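Local coordinates for protein monooxygenase (Agrobacterium tumefaciens, PDB 2I7G) that probably catalyses flavin-dependent monooxygenation as a luciferase-like TIM-barrel enzyme, at residues 310-322 / 350-363. Residues are numbered along the deposited sequence; the frame is centred on the assembly and turned at random. Where two conformers were deposited one is given.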
ATOM      1  N   GLU B 310     -16.600   5.804  31.705  1.00 22.96           N
ATOM      2  CA  GLU B 310     -15.317   5.620  32.399  1.00 23.49           C
ATOM      3  C   GLU B 310     -14.830   4.156  32.202  1.00 22.81           C
ATOM      4  O   GLU B 310     -15.611   3.288  31.758  1.00 22.82           O
ATOM      5  CB  GLU B 310     -15.436   5.945  33.899  1.00 23.91           C
ATOM      6  CG  GLU B 310     -16.342   4.965  34.649  1.00 24.18           C
ATOM      7  CD  GLU B 310     -16.288   5.180  36.182  1.00 29.11           C
ATOM      8  OE1 GLU B 310     -15.885   6.294  36.602  1.00 35.02           O
ATOM      9  OE2 GLU B 310     -16.660   4.245  36.932  1.00 34.71           O
ATOM     10  N   PRO B 311     -13.540   3.889  32.471  1.00 22.55           N
ATOM     11  CA  PRO B 311     -13.037   2.539  32.153  1.00 22.91           C
ATOM     12  C   PRO B 311     -13.792   1.356  32.784  1.00 23.75           C
ATOM     13  O   PRO B 311     -14.063   0.357  32.095  1.00 22.68           O
ATOM     14  CB  PRO B 311     -11.550   2.603  32.557  1.00 22.58           C
ATOM     15  CG  PRO B 311     -11.208   4.052  32.353  1.00 24.60           C
ATOM     16  CD  PRO B 311     -12.447   4.776  32.916  1.00 22.48           C
ATOM     17  N   GLU B 312     -14.162   1.462  34.060  0.50 23.80           N
ATOM     18  CA  GLU B 312     -14.833   0.343  34.729  0.50 24.90           C
ATOM     19  C   GLU B 312     -16.217   0.054  34.139  0.50 25.05           C
ATOM     20  O   GLU B 312     -16.627  -1.111  34.059  0.50 24.87           O
ATOM     21  CB  GLU B 312     -14.879   0.552  36.251  0.50 25.61           C
ATOM     22  CG  GLU B 312     -13.488   0.500  36.907  0.50 28.46           C
ATOM     23  CD  GLU B 312     -13.215  -0.737  37.766  0.50 33.55           C
ATOM     24  OE1 GLU B 312     -12.193  -0.721  38.481  0.50 34.86           O
ATOM     25  OE2 GLU B 312     -13.991  -1.723  37.736  0.50 35.64           O
ATOM     26  N   LEU B 313     -16.918   1.103  33.696  1.00 24.62           N
ATOM     27  CA  LEU B 313     -18.229   0.937  33.056  1.00 25.41           C
ATOM     28  C   LEU B 313     -18.089   0.231  31.722  1.00 25.73           C
ATOM     29  O   LEU B 313     -18.843  -0.695  31.410  1.00 25.85           O
ATOM     30  CB  LEU B 313     -18.916   2.296  32.851  1.00 25.44           C
ATOM     31  CG  LEU B 313     -20.403   2.207  32.445  1.00 25.54           C
ATOM     32  CD1 LEU B 313     -21.265   1.679  33.615  1.00 26.70           C
ATOM     33  CD2 LEU B 313     -20.961   3.538  31.964  1.00 25.40           C
ATOM     34  N   VAL B 314     -17.111   0.673  30.925  1.00 24.91           N
ATOM     35  CA  VAL B 314     -16.916   0.062  29.609  1.00 24.23           C
ATOM     36  C   VAL B 314     -16.466  -1.398  29.758  1.00 24.09           C
ATOM     37  O   VAL B 314     -16.955  -2.268  29.026  1.00 24.51           O
ATOM     38  CB  VAL B 314     -15.948   0.884  28.771  1.00 23.78           C
ATOM     39  CG1 VAL B 314     -15.589   0.132  27.442  1.00 24.29           C
ATOM     40  CG2 VAL B 314     -16.611   2.243  28.474  1.00 24.15           C
ATOM     41  N   ALA B 315     -15.560  -1.659  30.708  1.00 23.91           N
ATOM     42  CA  ALA B 315     -15.049  -3.030  30.917  1.00 23.67           C
ATOM     43  C   ALA B 315     -16.208  -3.938  31.316  1.00 24.00           C
ATOM     44  O   ALA B 315     -16.331  -5.056  30.820  1.00 22.96           O
ATOM     45  CB  ALA B 315     -13.937  -3.055  31.984  1.00 23.22           C
ATOM     46  N   GLU B 316     -17.076  -3.458  32.209  0.50 24.31           N
ATOM     47  CA  GLU B 316     -18.211  -4.281  32.626  0.50 25.07           C
ATOM     48  C   GLU B 316     -19.154  -4.586  31.455  0.50 24.11           C
ATOM     49  O   GLU B 316     -19.652  -5.697  31.356  0.50 23.82           O
ATOM     50  CB  GLU B 316     -18.980  -3.677  33.808  0.50 25.23           C
ATOM     51  CG  GLU B 316     -20.003  -4.654  34.448  0.50 28.09           C
ATOM     52  CD  GLU B 316     -19.472  -6.099  34.571  0.50 30.78           C
ATOM     53  OE1 GLU B 316     -18.508  -6.313  35.348  0.50 32.57           O
ATOM     54  OE2 GLU B 316     -20.012  -7.020  33.885  0.50 28.74           O
ATOM     55  N   LYS B 317     -19.381  -3.621  30.564  1.00 24.23           N
ATOM     56  CA  LYS B 317     -20.215  -3.899  29.409  1.00 24.20           C
ATOM     57  C   LYS B 317     -19.563  -4.928  28.459  1.00 24.26           C
ATOM     58  O   LYS B 317     -20.247  -5.803  27.954  1.00 23.74           O
ATOM     59  CB  LYS B 317     -20.549  -2.615  28.671  1.00 25.16           C
ATOM     60  CG  LYS B 317     -21.664  -2.740  27.713  1.00 27.02           C
ATOM     61  CD  LYS B 317     -22.072  -1.332  27.342  1.00 32.24           C
ATOM     62  CE  LYS B 317     -23.233  -1.326  26.444  1.00 32.69           C
ATOM     63  NZ  LYS B 317     -23.791   0.068  26.354  1.00 29.53           N
ATOM     64  N   ILE B 318     -18.245  -4.820  28.241  1.00 22.51           N
ATOM     65  CA  ILE B 318     -17.520  -5.806  27.413  1.00 22.59           C
ATOM     66  C   ILE B 318     -17.681  -7.204  28.006  1.00 23.02           C
ATOM     67  O   ILE B 318     -17.999  -8.197  27.284  1.00 22.34           O
ATOM     68  CB  ILE B 318     -16.033  -5.448  27.233  1.00 22.14           C
ATOM     69  CG1 ILE B 318     -15.906  -4.145  26.437  1.00 22.33           C
ATOM     70  CG2 ILE B 318     -15.267  -6.635  26.523  1.00 21.56           C
ATOM     71  CD1 ILE B 318     -14.520  -3.473  26.590  1.00 23.25           C
ATOM     72  N   ILE B 319     -17.516  -7.279  29.326  1.00 22.40           N
ATOM     73  CA  ILE B 319     -17.651  -8.574  30.039  1.00 22.55           C
ATOM     74  C   ILE B 319     -19.082  -9.142  29.904  1.00 22.84           C
ATOM     75  O   ILE B 319     -19.258 -10.327  29.605  1.00 22.51           O
ATOM     76  CB  ILE B 319     -17.238  -8.452  31.552  1.00 22.72           C
ATOM     77  CG1 ILE B 319     -15.717  -8.217  31.650  1.00 22.15           C
ATOM     78  CG2 ILE B 319     -17.705  -9.663  32.356  1.00 24.70           C
ATOM     79  CD1 ILE B 319     -15.276  -7.525  32.960  1.00 23.42           C
ATOM     80  N   LYS B 320     -20.080  -8.286  30.105  0.50 22.93           N
ATOM     81  CA  LYS B 320     -21.478  -8.678  29.974  0.50 23.22           C
ATOM     82  C   LYS B 320     -21.803  -9.109  28.541  0.50 23.33           C
ATOM     83  O   LYS B 320     -22.489 -10.121  28.321  0.50 22.96           O
ATOM     84  CB  LYS B 320     -22.392  -7.543  30.436  0.50 23.25           C
ATOM     85  CG  LYS B 320     -22.487  -7.433  31.949  0.50 23.55           C
ATOM     86  CD  LYS B 320     -23.288  -8.610  32.521  0.50 27.69           C
ATOM     87  CE  LYS B 320     -23.422  -8.500  34.039  0.50 32.31           C
ATOM     88  NZ  LYS B 320     -24.342  -7.371  34.419  0.50 35.88           N
ATOM     89  N   ALA B 321     -21.299  -8.347  27.575  1.00 22.79           N
ATOM     90  CA  ALA B 321     -21.522  -8.651  26.170  1.00 23.79           C
ATOM     91  C   ALA B 321     -20.899 -10.023  25.814  1.00 23.87           C
ATOM     92  O   ALA B 321     -21.467 -10.811  25.044  1.00 23.09           O
ATOM     93  CB  ALA B 321     -20.979  -7.501  25.281  1.00 23.59           C
ATOM     94  N   HIS B 322     -19.752 -10.328  26.404  1.00 23.69           N
ATOM     95  CA  HIS B 322     -19.198 -11.668  26.216  1.00 23.99           C
ATOM     96  C   HIS B 322     -20.145 -12.766  26.738  1.00 24.13           C
ATOM     97  O   HIS B 322     -20.245 -13.842  26.115  1.00 23.92           O
ATOM     98  CB  HIS B 322     -17.800 -11.789  26.805  1.00 23.97           C
ATOM     99  CG  HIS B 322     -17.251 -13.175  26.751  1.00 25.81           C
ATOM    100  ND1 HIS B 322     -16.574 -13.675  25.652  1.00 29.73           N
ATOM    101  CD2 HIS B 322     -17.334 -14.188  27.639  1.00 25.16           C
ATOM    102  CE1 HIS B 322     -16.248 -14.938  25.889  1.00 25.46           C
ATOM    103  NE2 HIS B 322     -16.693 -15.268  27.088  1.00 28.84           N
ATOM    104  N   LEU B 350      -6.399   4.856  28.242  1.00 21.69           N
ATOM    105  CA  LEU B 350      -7.324   4.249  29.228  1.00 22.57           C
ATOM    106  C   LEU B 350      -7.806   2.866  28.802  1.00 22.16           C
ATOM    107  O   LEU B 350      -7.934   1.948  29.632  1.00 22.58           O
ATOM    108  CB  LEU B 350      -8.505   5.178  29.502  1.00 23.06           C
ATOM    109  CG  LEU B 350      -8.142   6.458  30.265  1.00 23.02           C
ATOM    110  CD1 LEU B 350      -9.374   7.352  30.241  1.00 23.10           C
ATOM    111  CD2 LEU B 350      -7.652   6.183  31.722  1.00 22.96           C
ATOM    112  N   TYR B 351      -8.077   2.716  27.505  1.00 21.94           N
ATOM    113  CA  TYR B 351      -8.478   1.420  26.940  1.00 22.45           C
ATOM    114  C   TYR B 351      -7.403   0.335  27.227  1.00 22.68           C
ATOM    115  O   TYR B 351      -7.713  -0.733  27.794  1.00 24.08           O
ATOM    116  CB  TYR B 351      -8.753   1.609  25.438  1.00 23.62           C
ATOM    117  CG  TYR B 351      -9.427   0.462  24.719  1.00 22.68           C
ATOM    118  CD1 TYR B 351     -10.048  -0.594  25.418  1.00 23.45           C
ATOM    119  CD2 TYR B 351      -9.439   0.437  23.313  1.00 23.70           C
ATOM    120  CE1 TYR B 351     -10.678  -1.658  24.708  1.00 22.35           C
ATOM    121  CE2 TYR B 351     -10.087  -0.604  22.603  1.00 21.93           C
ATOM    122  CZ  TYR B 351     -10.689  -1.637  23.303  1.00 23.00           C
ATOM    123  OH  TYR B 351     -11.319  -2.643  22.605  1.00 22.89           O
ATOM    124  N   GLY B 352      -6.145   0.611  26.886  1.00 22.48           N
ATOM    125  CA  GLY B 352      -5.082  -0.397  27.055  1.00 23.94           C
ATOM    126  C   GLY B 352      -4.675  -0.603  28.499  1.00 24.69           C
ATOM    127  O   GLY B 352      -4.375  -1.737  28.913  1.00 24.54           O
ATOM    128  N   THR B 353      -4.682   0.461  29.296  1.00 24.73           N
ATOM    129  CA  THR B 353      -4.111   0.363  30.640  1.00 25.69           C
ATOM    130  C   THR B 353      -5.127   0.062  31.746  1.00 27.02           C
ATOM    131  O   THR B 353      -4.737  -0.444  32.814  1.00 27.44           O
ATOM    132  CB  THR B 353      -3.264   1.603  31.024  1.00 26.67           C
ATOM    133  OG1 THR B 353      -4.137   2.735  31.207  1.00 27.76           O
ATOM    134  CG2 THR B 353      -2.223   1.880  29.928  1.00 23.83           C
ATOM    135  N   LYS B 354      -6.408   0.379  31.520  1.00 26.09           N
ATOM    136  CA  LYS B 354      -7.433   0.151  32.545  1.00 26.99           C
ATOM    137  C   LYS B 354      -8.488  -0.840  32.102  1.00 26.64           C
ATOM    138  O   LYS B 354      -8.773  -1.816  32.833  1.00 27.39           O
ATOM    139  CB  LYS B 354      -8.102   1.453  33.015  1.00 28.07           C
ATOM    140  CG  LYS B 354      -7.164   2.607  33.383  1.00 32.37           C
ATOM    141  CD  LYS B 354      -6.201   2.278  34.527  1.00 40.27           C
ATOM    142  CE  LYS B 354      -4.934   3.159  34.409  1.00 44.03           C
ATOM    143  NZ  LYS B 354      -3.982   2.971  35.558  1.00 44.06           N
ATOM    144  N   VAL B 355      -9.095  -0.585  30.937  1.00 24.78           N
ATOM    145  CA  VAL B 355     -10.185  -1.422  30.459  1.00 23.91           C
ATOM    146  C   VAL B 355      -9.712  -2.845  30.181  1.00 24.21           C
ATOM    147  O   VAL B 355     -10.276  -3.804  30.738  1.00 24.42           O
ATOM    148  CB  VAL B 355     -10.871  -0.836  29.192  1.00 23.45           C
ATOM    149  CG1 VAL B 355     -11.889  -1.812  28.658  1.00 22.55           C
ATOM    150  CG2 VAL B 355     -11.555   0.536  29.520  1.00 22.65           C
ATOM    151  N   ALA B 356      -8.674  -2.972  29.343  1.00 24.72           N
ATOM    152  CA  ALA B 356      -8.178  -4.298  28.894  1.00 27.00           C
ATOM    153  C   ALA B 356      -7.813  -5.230  30.067  1.00 27.95           C
ATOM    154  O   ALA B 356      -8.263  -6.381  30.090  1.00 28.74           O
ATOM    155  CB  ALA B 356      -6.979  -4.156  27.898  1.00 27.17           C
ATOM    156  N   PRO B 357      -6.984  -4.762  31.027  1.00 28.99           N
ATOM    157  CA  PRO B 357      -6.654  -5.620  32.174  1.00 29.32           C
ATOM    158  C   PRO B 357      -7.866  -6.131  32.973  1.00 29.02           C
ATOM    159  O   PRO B 357      -7.851  -7.298  33.381  1.00 29.02           O
ATOM    160  CB  PRO B 357      -5.736  -4.739  33.036  1.00 29.36           C
ATOM    161  CG  PRO B 357      -5.087  -3.812  31.994  1.00 31.48           C
ATOM    162  CD  PRO B 357      -6.241  -3.485  31.066  1.00 29.81           C
ATOM    163  N   LEU B 358      -8.875  -5.280  33.177  1.00 27.96           N
ATOM    164  CA  LEU B 358     -10.114  -5.662  33.852  1.00 27.83           C
ATOM    165  C   LEU B 358     -10.817  -6.789  33.085  1.00 27.83           C
ATOM    166  O   LEU B 358     -11.188  -7.825  33.678  1.00 27.82           O
ATOM    167  CB  LEU B 358     -11.058  -4.465  34.020  1.00 27.35           C
ATOM    168  CG  LEU B 358     -10.707  -3.425  35.104  1.00 29.65           C
ATOM    169  CD1 LEU B 358     -11.563  -2.128  34.913  1.00 30.85           C
ATOM    170  CD2 LEU B 358     -10.874  -4.010  36.508  1.00 28.77           C
ATOM    171  N   VAL B 359     -10.968  -6.593  31.771  1.00 25.97           N
ATOM    172  CA  VAL B 359     -11.643  -7.579  30.926  1.00 26.06           C
ATOM    173  C   VAL B 359     -10.862  -8.885  30.900  1.00 27.07           C
ATOM    174  O   VAL B 359     -11.441  -9.946  31.154  1.00 26.47           O
ATOM    175  CB  VAL B 359     -11.886  -7.063  29.506  1.00 26.39           C
ATOM    176  CG1 VAL B 359     -12.514  -8.188  28.675  1.00 24.37           C
ATOM    177  CG2 VAL B 359     -12.803  -5.777  29.537  1.00 24.34           C
ATOM    178  N   ARG B 360      -9.554  -8.801  30.663  1.00 27.40           N
ATOM    179  CA  ARG B 360      -8.725 -10.004  30.590  1.00 28.28           C
ATOM    180  C   ARG B 360      -8.717 -10.783  31.907  1.00 29.40           C
ATOM    181  O   ARG B 360      -8.755 -12.021  31.894  1.00 29.28           O
ATOM    182  CB  ARG B 360      -7.292  -9.659  30.160  1.00 27.78           C
ATOM    183  CG  ARG B 360      -7.158  -9.186  28.718  1.00 28.41           C
ATOM    184  CD  ARG B 360      -5.776  -8.536  28.448  1.00 27.95           C
ATOM    185  NE  ARG B 360      -5.704  -8.049  27.072  1.00 26.20           N
ATOM    186  CZ  ARG B 360      -5.020  -6.982  26.670  1.00 29.42           C
ATOM    187  NH1 ARG B 360      -4.325  -6.260  27.554  1.00 27.04           N
ATOM    188  NH2 ARG B 360      -5.026  -6.638  25.365  1.00 25.50           N
ATOM    189  N   LYS B 361      -8.681 -10.064  33.028  0.50 30.10           N
ATOM    190  CA  LYS B 361      -8.662 -10.665  34.373  0.50 31.14           C
ATOM    191  C   LYS B 361      -9.937 -11.465  34.651  0.50 32.11           C
ATOM    192  O   LYS B 361      -9.886 -12.586  35.174  0.50 31.90           O
ATOM    193  CB  LYS B 361      -8.426  -9.575  35.439  0.50 31.19           C
ATOM    194  CG  LYS B 361      -8.885  -9.874  36.883  0.50 31.42           C
ATOM    195  CD  LYS B 361      -8.327  -8.852  37.903  0.50 31.26           C
ATOM    196  CE  LYS B 361      -8.732  -7.375  37.635  0.50 31.64           C
ATOM    197  NZ  LYS B 361      -9.939  -6.886  38.387  0.50 29.78           N
ATOM    198  N   GLU B 362     -11.072 -10.885  34.277  1.00 32.58           N
ATOM    199  CA  GLU B 362     -12.376 -11.482  34.498  1.00 35.05           C
ATOM    200  C   GLU B 362     -12.652 -12.674  33.568  1.00 36.26           C
ATOM    201  O   GLU B 362     -13.149 -13.716  34.022  1.00 36.06           O
ATOM    202  CB  GLU B 362     -13.444 -10.400  34.390  1.00 35.39           C
ATOM    203  CG  GLU B 362     -14.879 -10.892  34.507  1.00 40.25           C
ATOM    204  CD  GLU B 362     -15.240 -11.397  35.895  1.00 46.01           C
ATOM    205  OE1 GLU B 362     -14.540 -11.061  36.887  1.00 47.73           O
ATOM    206  OE2 GLU B 362     -16.246 -12.132  35.992  1.00 49.63           O
ATOM    207  N   LEU B 363     -12.272 -12.546  32.298  1.00 37.40           N
ATOM    208  CA  LEU B 363     -12.615 -13.545  31.290  1.00 39.46           C
ATOM    209  C   LEU B 363     -11.623 -14.692  31.228  1.00 42.34           C
ATOM    210  O   LEU B 363     -12.023 -15.857  31.105  1.00 43.19           O
ATOM    211  CB  LEU B 363     -12.812 -12.901  29.904  1.00 38.11           C
ATOM    212  CG  LEU B 363     -14.024 -11.955  29.824  1.00 34.83           C
ATOM    213  CD1 LEU B 363     -14.207 -11.374  28.413  1.00 30.49           C
ATOM    214  CD2 LEU B 363     -15.312 -12.662  30.298  1.00 36.44           C
TER
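The last two helices of the TIM barrel, 311-325 and 341-363, meet along 311-322 and 350-363 and pack through V355, whose side chain enters as a knob into the hole formed by P311, V314, A315 and I318. The axes of these segments run in the same general direction, crossing at -40° with a closest approach of 8.6 Å, consistent with the small side chain of A315 at the point of nearest approach, where its CA lies 5.1 Å from V355 CA. A chi1 of 174° sets V355 CG1 anti to the backbone N and turns it to I318 CD1 (3.7 Å), and leaves CG2 beside the N, 3.6 Å from P311 O. One turn on, V359 repeats the fork, CG2 resting 3.8 Å from A315 CA and CG1 touching the CG2 branch of I318. No hydrogen bond joins the two segments; the middle is largely apolar. Towards the solvent side, L358 CD1 abuts the carboxylate carbon CD of E312 at 3.6 Å, the two side chains crossing nearly at right angles, and I319 CD1 reaches the aliphatic part of E362. At the far end of the contact, by the end of helix 341-363, L363 CD1 makes a CH-pi contact over one face of the H322 imidazole, 4.3 Å from its centroid and 26° off the normal; H322 ND1 is hydrogen-bonded to N327 O, which probably helps to fix the ring's rotation. A wider pi-type turn at 351-355, where L350 O accepts from both K354 N and V355 N, precedes P357. Beneath the pair lies the barrel wall: P311, L350 and V355 touch I260 of strand 252-260, and I318 reaches L24 of strand 23-28 and F330 of strand 329-333.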